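Local coordinates for protein beta-1,3-glucosyltransferase (Paecilomyces sp. J18, PDB 5JVV) that is named a beta-1,3-glucosyltransferase and folds as a single chain with two large beta sheets and four disulfides, at residues Thr135-Gly149 and Thr221-Glu235. Numbering follows the deposited sequence.
Sequences TKGNCEITSDDDQTG and TPMGNFKGTCDIGKE
Ile141 and Gly228 form a single antiparallel bridge, in which Thr142 N bonds Lys227 O at 2.9 Å and Thr229 N bonds Glu140 O. Thr229 adds a side-chain bond beside it. Its OG1 is tucked back over its own main chain (chi1 65°) and accepts Glu140 N at 2.8 Å. Next along, Cys139 and Cys230 form a disulfide, SG to SG 2.0 Å. Ile232 CD1 lies 3.8 Å from Cys139 CB. Glu235 CG packs against Cys139 SG. A bend at chi2 (-67°) turns the Glu235 carboxylate to Gly137 N, 2.8 Å from OE2. This N-H comes in over the carboxylate, well out of its plane. Ile141 and Phe226 run alongside each other, with CG2 and CD1 of the isoleucine against ring atom CD1. At the far end, Asn225 N points at a lone pair of Gln147 OE1, 2.9 Å away and nearly straight. Gln147 NE2 bonds Thr151 OG1, which helps hold this amide. Asn225 ND2 reaches Asp146 O at 2.9 Å. That oxygen lies in the plane of the Asn225 amide, while ND2 is tilted out of the carbonyl plane. Thr148 N and Gly149 N bond Pro222 O and Met223 O. The contact thus fastens the loop between strands 130-134 and 150-153 to edge strand 224-226 of the other sheet. The disulfide fixes the chain spacing covalently, and directional backbone, amide and carboxylate hydrogen bonds hold the ends.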
loop_
_atom_site.group_PDB
_atom_site.type_symbol
_atom_site.label_atom_id
_atom_site.label_comp_id
_atom_site.label_asym_id
_atom_site.label_seq_id
_atom_site.Cartn_x
_atom_site.Cartn_y
_atom_site.Cartn_z
ATOM N N THR A 135 -5.684 -14.842 -4.204
ATOM C CA THR A 135 -5.958 -15.344 -5.547
ATOM C C THR A 135 -7.277 -16.101 -5.582
ATOM O O THR A 135 -7.713 -16.625 -4.558
ATOM C CB THR A 135 -4.842 -16.294 -6.045
ATOM O OG1 THR A 135 -4.710 -17.410 -5.147
ATOM C CG2 THR A 135 -3.502 -15.574 -6.140
ATOM N N LYS A 136 -7.898 -16.185 -6.760
ATOM C CA LYS A 136 -9.088 -17.042 -6.909
ATOM C C LYS A 136 -8.707 -18.522 -6.906
ATOM O O LYS A 136 -9.376 -19.346 -6.269
ATOM C CB LYS A 136 -9.858 -16.709 -8.195
ATOM C CG LYS A 136 -10.521 -15.335 -8.219
ATOM C CD LYS A 136 -10.934 -14.922 -9.644
ATOM C CE LYS A 136 -12.297 -15.475 -10.031
ATOM N NZ LYS A 136 -12.728 -15.108 -11.418
ATOM N N GLY A 137 -7.632 -18.863 -7.613
ATOM C CA GLY A 137 -7.219 -20.250 -7.744
ATOM C C GLY A 137 -6.371 -20.765 -6.599
ATOM O O GLY A 137 -5.855 -19.990 -5.797
ATOM N N ASN A 138 -6.229 -22.087 -6.523
ATOM C CA ASN A 138 -5.321 -22.711 -5.565
ATOM C C ASN A 138 -3.878 -22.365 -5.900
ATOM O O ASN A 138 -3.366 -22.745 -6.955
ATOM C CB ASN A 138 -5.476 -24.236 -5.594
ATOM C CG ASN A 138 -6.908 -24.688 -5.385
ATOM O OD1 ASN A 138 -7.403 -25.564 -6.098
ATOM N ND2 ASN A 138 -7.586 -24.091 -4.411
ATOM N N CYS A 139 -3.229 -21.635 -4.996
ATOM C CA CYS A 139 -1.864 -21.169 -5.209
ATOM C C CYS A 139 -1.123 -21.235 -3.889
ATOM O O CYS A 139 -1.492 -20.534 -2.940
ATOM C CB CYS A 139 -1.872 -19.705 -5.677
ATOM S SG CYS A 139 -2.569 -19.390 -7.307
ATOM N N GLU A 140 -0.093 -22.065 -3.823
ATOM C CA GLU A 140 0.803 -22.112 -2.670
ATOM C C GLU A 140 2.144 -21.526 -3.084
ATOM O O GLU A 140 2.745 -21.978 -4.063
ATOM C CB GLU A 140 1.006 -23.561 -2.201
ATOM C CG GLU A 140 1.975 -23.705 -1.018
ATOM C CD GLU A 140 2.466 -25.132 -0.782
ATOM O OE1 GLU A 140 3.396 -25.307 0.044
ATOM O OE2 GLU A 140 1.947 -26.084 -1.418
ATOM N N ILE A 141 2.626 -20.520 -2.358
ATOM C CA ILE A 141 3.945 -19.962 -2.660
ATOM C C ILE A 141 5.024 -20.813 -1.987
ATOM O O ILE A 141 4.875 -21.234 -0.832
ATOM C CB ILE A 141 4.074 -18.466 -2.277
ATOM C CG1 ILE A 141 3.717 -18.219 -0.805
ATOM C CG2 ILE A 141 3.156 -17.617 -3.143
ATOM C CD1 ILE A 141 4.036 -16.777 -0.369
ATOM N N THR A 142 6.095 -21.095 -2.720
ATOM C CA THR A 142 7.100 -22.056 -2.268
ATOM C C THR A 142 8.530 -21.570 -2.502
ATOM O O THR A 142 9.461 -22.380 -2.588
ATOM C CB THR A 142 6.932 -23.418 -2.976
ATOM O OG1 THR A 142 7.089 -23.252 -4.396
ATOM C CG2 THR A 142 5.556 -24.019 -2.690
ATOM N N SER A 143 8.705 -20.255 -2.602
ATOM C CA SER A 143 10.012 -19.685 -2.925
ATOM C C SER A 143 10.648 -18.946 -1.746
ATOM O O SER A 143 11.372 -17.969 -1.943
ATOM C CB SER A 143 9.902 -18.760 -4.145
ATOM O OG SER A 143 9.600 -19.510 -5.315
ATOM N N ASP A 144 10.390 -19.418 -0.526
ATOM C CA ASP A 144 10.911 -18.771 0.686
ATOM C C ASP A 144 12.446 -18.802 0.738
ATOM O O ASP A 144 13.066 -18.125 1.564
ATOM C CB ASP A 144 10.277 -19.381 1.956
ATOM C CG ASP A 144 10.717 -18.672 3.245
ATOM O OD1 ASP A 144 10.211 -17.558 3.546
ATOM O OD2 ASP A 144 11.560 -19.239 3.973
ATOM N N ASP A 145 13.049 -19.565 -0.171
ATOM C CA ASP A 145 14.501 -19.684 -0.254
ATOM C C ASP A 145 15.109 -18.916 -1.439
ATOM O O ASP A 145 16.295 -19.058 -1.737
ATOM C CB ASP A 145 14.903 -21.161 -0.298
ATOM C CG ASP A 145 14.509 -21.911 0.969
ATOM O OD1 ASP A 145 14.750 -21.386 2.076
ATOM O OD2 ASP A 145 13.952 -23.024 0.857
ATOM N N ASP A 146 14.289 -18.122 -2.124
ATOM C CA ASP A 146 14.790 -17.094 -3.042
ATOM C C ASP A 146 14.044 -15.804 -2.730
ATOM O O ASP A 146 13.394 -15.202 -3.592
ATOM C CB ASP A 146 14.630 -17.490 -4.522
ATOM C CG ASP A 146 15.234 -16.457 -5.475
ATOM O OD1 ASP A 146 16.162 -15.724 -5.061
ATOM O OD2 ASP A 146 14.775 -16.365 -6.638
ATOM N N GLN A 147 14.155 -15.375 -1.477
ATOM C CA GLN A 147 13.359 -14.269 -0.973
ATOM C C GLN A 147 13.948 -13.800 0.353
ATOM O O GLN A 147 14.310 -14.624 1.193
ATOM C CB GLN A 147 11.907 -14.744 -0.831
ATOM C CG GLN A 147 11.125 -14.223 0.350
ATOM C CD GLN A 147 9.736 -14.840 0.419
ATOM O OE1 GLN A 147 8.977 -14.803 -0.556
ATOM N NE2 GLN A 147 9.397 -15.422 1.572
ATOM N N THR A 148 14.090 -12.491 0.533
ATOM C CA THR A 148 14.665 -11.971 1.782
ATOM C C THR A 148 13.622 -11.842 2.882
ATOM O O THR A 148 13.955 -11.914 4.068
ATOM C CB THR A 148 15.400 -10.625 1.602
ATOM O OG1 THR A 148 14.489 -9.621 1.132
ATOM C CG2 THR A 148 16.550 -10.783 0.629
ATOM N N GLY A 149 12.367 -11.632 2.494
ATOM C CA GLY A 149 11.279 -11.582 3.457
ATOM C C GLY A 149 10.972 -12.953 4.033
ATOM O O GLY A 149 11.550 -13.960 3.625
ATOM N N THR A 221 17.964 -10.429 -4.857
ATOM C CA THR A 221 16.920 -11.312 -4.338
ATOM C C THR A 221 15.663 -10.511 -4.009
ATOM O O THR A 221 15.755 -9.458 -3.382
ATOM C CB THR A 221 17.416 -12.026 -3.072
ATOM O OG1 THR A 221 18.636 -12.721 -3.368
ATOM C CG2 THR A 221 16.373 -13.021 -2.568
ATOM N N PRO A 222 14.484 -10.997 -4.447
ATOM C CA PRO A 222 13.234 -10.290 -4.132
ATOM C C PRO A 222 12.988 -10.249 -2.636
ATOM O O PRO A 222 13.454 -11.147 -1.926
ATOM C CB PRO A 222 12.155 -11.179 -4.761
ATOM C CG PRO A 222 12.852 -11.945 -5.820
ATOM C CD PRO A 222 14.255 -12.168 -5.314
ATOM N N MET A 223 12.241 -9.258 -2.159
ATOM C CA MET A 223 11.822 -9.284 -0.765
ATOM C C MET A 223 10.633 -10.219 -0.591
ATOM O O MET A 223 10.540 -10.928 0.405
ATOM C CB MET A 223 11.495 -7.882 -0.247
ATOM C CG MET A 223 11.327 -7.829 1.264
ATOM S SD MET A 223 11.284 -6.147 1.912
ATOM C CE MET A 223 9.665 -5.582 1.376
ATOM N N GLY A 224 9.734 -10.228 -1.575
ATOM C CA GLY A 224 8.634 -11.177 -1.612
ATOM C C GLY A 224 8.626 -11.887 -2.957
ATOM O O GLY A 224 8.558 -11.241 -4.004
ATOM N N ASN A 225 8.717 -13.212 -2.940
ATOM C CA ASN A 225 8.772 -13.983 -4.181
ATOM C C ASN A 225 7.517 -14.840 -4.305
ATOM O O ASN A 225 7.460 -15.957 -3.769
ATOM C CB ASN A 225 10.041 -14.842 -4.221
ATOM C CG ASN A 225 10.334 -15.407 -5.607
ATOM O OD1 ASN A 225 9.444 -15.514 -6.455
ATOM N ND2 ASN A 225 11.591 -15.796 -5.833
ATOM N N PHE A 226 6.506 -14.310 -4.987
ATOM C CA PHE A 226 5.231 -15.013 -5.095
ATOM C C PHE A 226 5.245 -15.929 -6.309
ATOM O O PHE A 226 4.892 -15.544 -7.430
ATOM C CB PHE A 226 4.049 -14.039 -5.096
ATOM C CG PHE A 226 3.922 -13.251 -3.816
ATOM C CD1 PHE A 226 3.082 -13.681 -2.799
ATOM C CD2 PHE A 226 4.672 -12.096 -3.625
ATOM C CE1 PHE A 226 2.967 -12.962 -1.609
ATOM C CE2 PHE A 226 4.578 -11.366 -2.447
ATOM C CZ PHE A 226 3.719 -11.803 -1.429
ATOM N N LYS A 227 5.648 -17.166 -6.053
ATOM C CA LYS A 227 5.935 -18.141 -7.092
ATOM C C LYS A 227 5.727 -19.495 -6.436
ATOM O O LYS A 227 6.087 -19.674 -5.274
ATOM C CB LYS A 227 7.381 -17.965 -7.555
ATOM C CG LYS A 227 7.882 -18.996 -8.548
ATOM C CD LYS A 227 9.237 -18.541 -9.107
ATOM C CE LYS A 227 10.204 -19.696 -9.253
ATOM N NZ LYS A 227 10.600 -20.240 -7.925
ATOM N N GLY A 228 5.119 -20.433 -7.150
ATOM C CA GLY A 228 4.824 -21.721 -6.547
ATOM C C GLY A 228 3.940 -22.632 -7.366
ATOM O O GLY A 228 4.213 -22.898 -8.533
ATOM N N THR A 229 2.870 -23.118 -6.743
ATOM C CA THR A 229 2.111 -24.241 -7.289
ATOM C C THR A 229 1.024 -23.857 -8.282
ATOM O O THR A 229 0.260 -24.712 -8.725
ATOM C CB THR A 229 1.467 -25.078 -6.172
ATOM O OG1 THR A 229 0.480 -24.300 -5.482
ATOM C CG2 THR A 229 2.518 -25.549 -5.190
ATOM N N CYS A 230 0.939 -22.572 -8.602
ATOM C CA CYS A 230 0.089 -22.109 -9.686
ATOM C C CYS A 230 0.879 -21.071 -10.456
ATOM O O CYS A 230 1.881 -20.552 -9.957
ATOM C CB CYS A 230 -1.191 -21.466 -9.150
ATOM S SG CYS A 230 -0.963 -19.796 -8.462
ATOM N N ASP A 231 0.436 -20.760 -11.667
ATOM C CA ASP A 231 1.015 -19.621 -12.367
ATOM C C ASP A 231 0.413 -18.358 -11.752
ATOM O O ASP A 231 -0.665 -17.913 -12.144
ATOM C CB ASP A 231 0.762 -19.711 -13.877
ATOM C CG ASP A 231 1.703 -20.695 -14.572
ATOM O OD1 ASP A 231 2.771 -21.020 -14.009
ATOM O OD2 ASP A 231 1.375 -21.139 -15.693
ATOM N N ILE A 232 1.121 -17.804 -10.769
ATOM C CA ILE A 232 0.624 -16.703 -9.942
ATOM C C ILE A 232 0.131 -15.509 -10.769
ATOM O O ILE A 232 -0.911 -14.916 -10.483
ATOM C CB ILE A 232 1.739 -16.231 -8.966
ATOM C CG1 ILE A 232 1.946 -17.237 -7.826
ATOM C CG2 ILE A 232 1.434 -14.856 -8.392
ATOM C CD1 ILE A 232 0.822 -17.263 -6.791
ATOM N N GLY A 233 0.883 -15.154 -11.805
ATOM C CA GLY A 233 0.543 -13.970 -12.580
ATOM C C GLY A 233 -0.650 -14.136 -13.504
ATOM O O GLY A 233 -1.179 -13.143 -14.016
ATOM N N LYS A 234 -1.079 -15.380 -13.729
ATOM C CA LYS A 234 -2.263 -15.632 -14.546
ATOM C C LYS A 234 -3.532 -15.543 -13.704
ATOM O O LYS A 234 -4.648 -15.625 -14.223
ATOM C CB LYS A 234 -2.187 -17.005 -15.221
ATOM C CG LYS A 234 -1.195 -17.117 -16.361
ATOM C CD LYS A 234 -1.396 -18.456 -17.077
ATOM C CE LYS A 234 -0.324 -18.723 -18.112
ATOM N NZ LYS A 234 -0.669 -19.930 -18.928
ATOM N N GLU A 235 -3.356 -15.367 -12.400
ATOM C CA GLU A 235 -4.485 -15.189 -11.491
ATOM C C GLU A 235 -5.113 -13.808 -11.558
ATOM O O GLU A 235 -6.175 -13.570 -10.973
ATOM C CB GLU A 235 -4.053 -15.457 -10.050
ATOM C CG GLU A 235 -3.699 -16.901 -9.775
ATOM C CD GLU A 235 -4.898 -17.842 -9.869
ATOM O OE1 GLU A 235 -4.709 -18.987 -10.334
ATOM O OE2 GLU A 235 -6.017 -17.442 -9.477
HETATM O O HOH W 1 -7.223 -14.063 -8.401
HETATM O O HOH W 2 -4.752 -21.667 -9.444
HETATM O O HOH W 3 -2.596 -25.092 -8.397
HETATM O O HOH W 4 7.875 -17.493 -1.574
HETATM O O HOH W 5 18.560 -15.519 -4.010
HETATM O O HOH W 6 15.534 -8.166 -0.996
#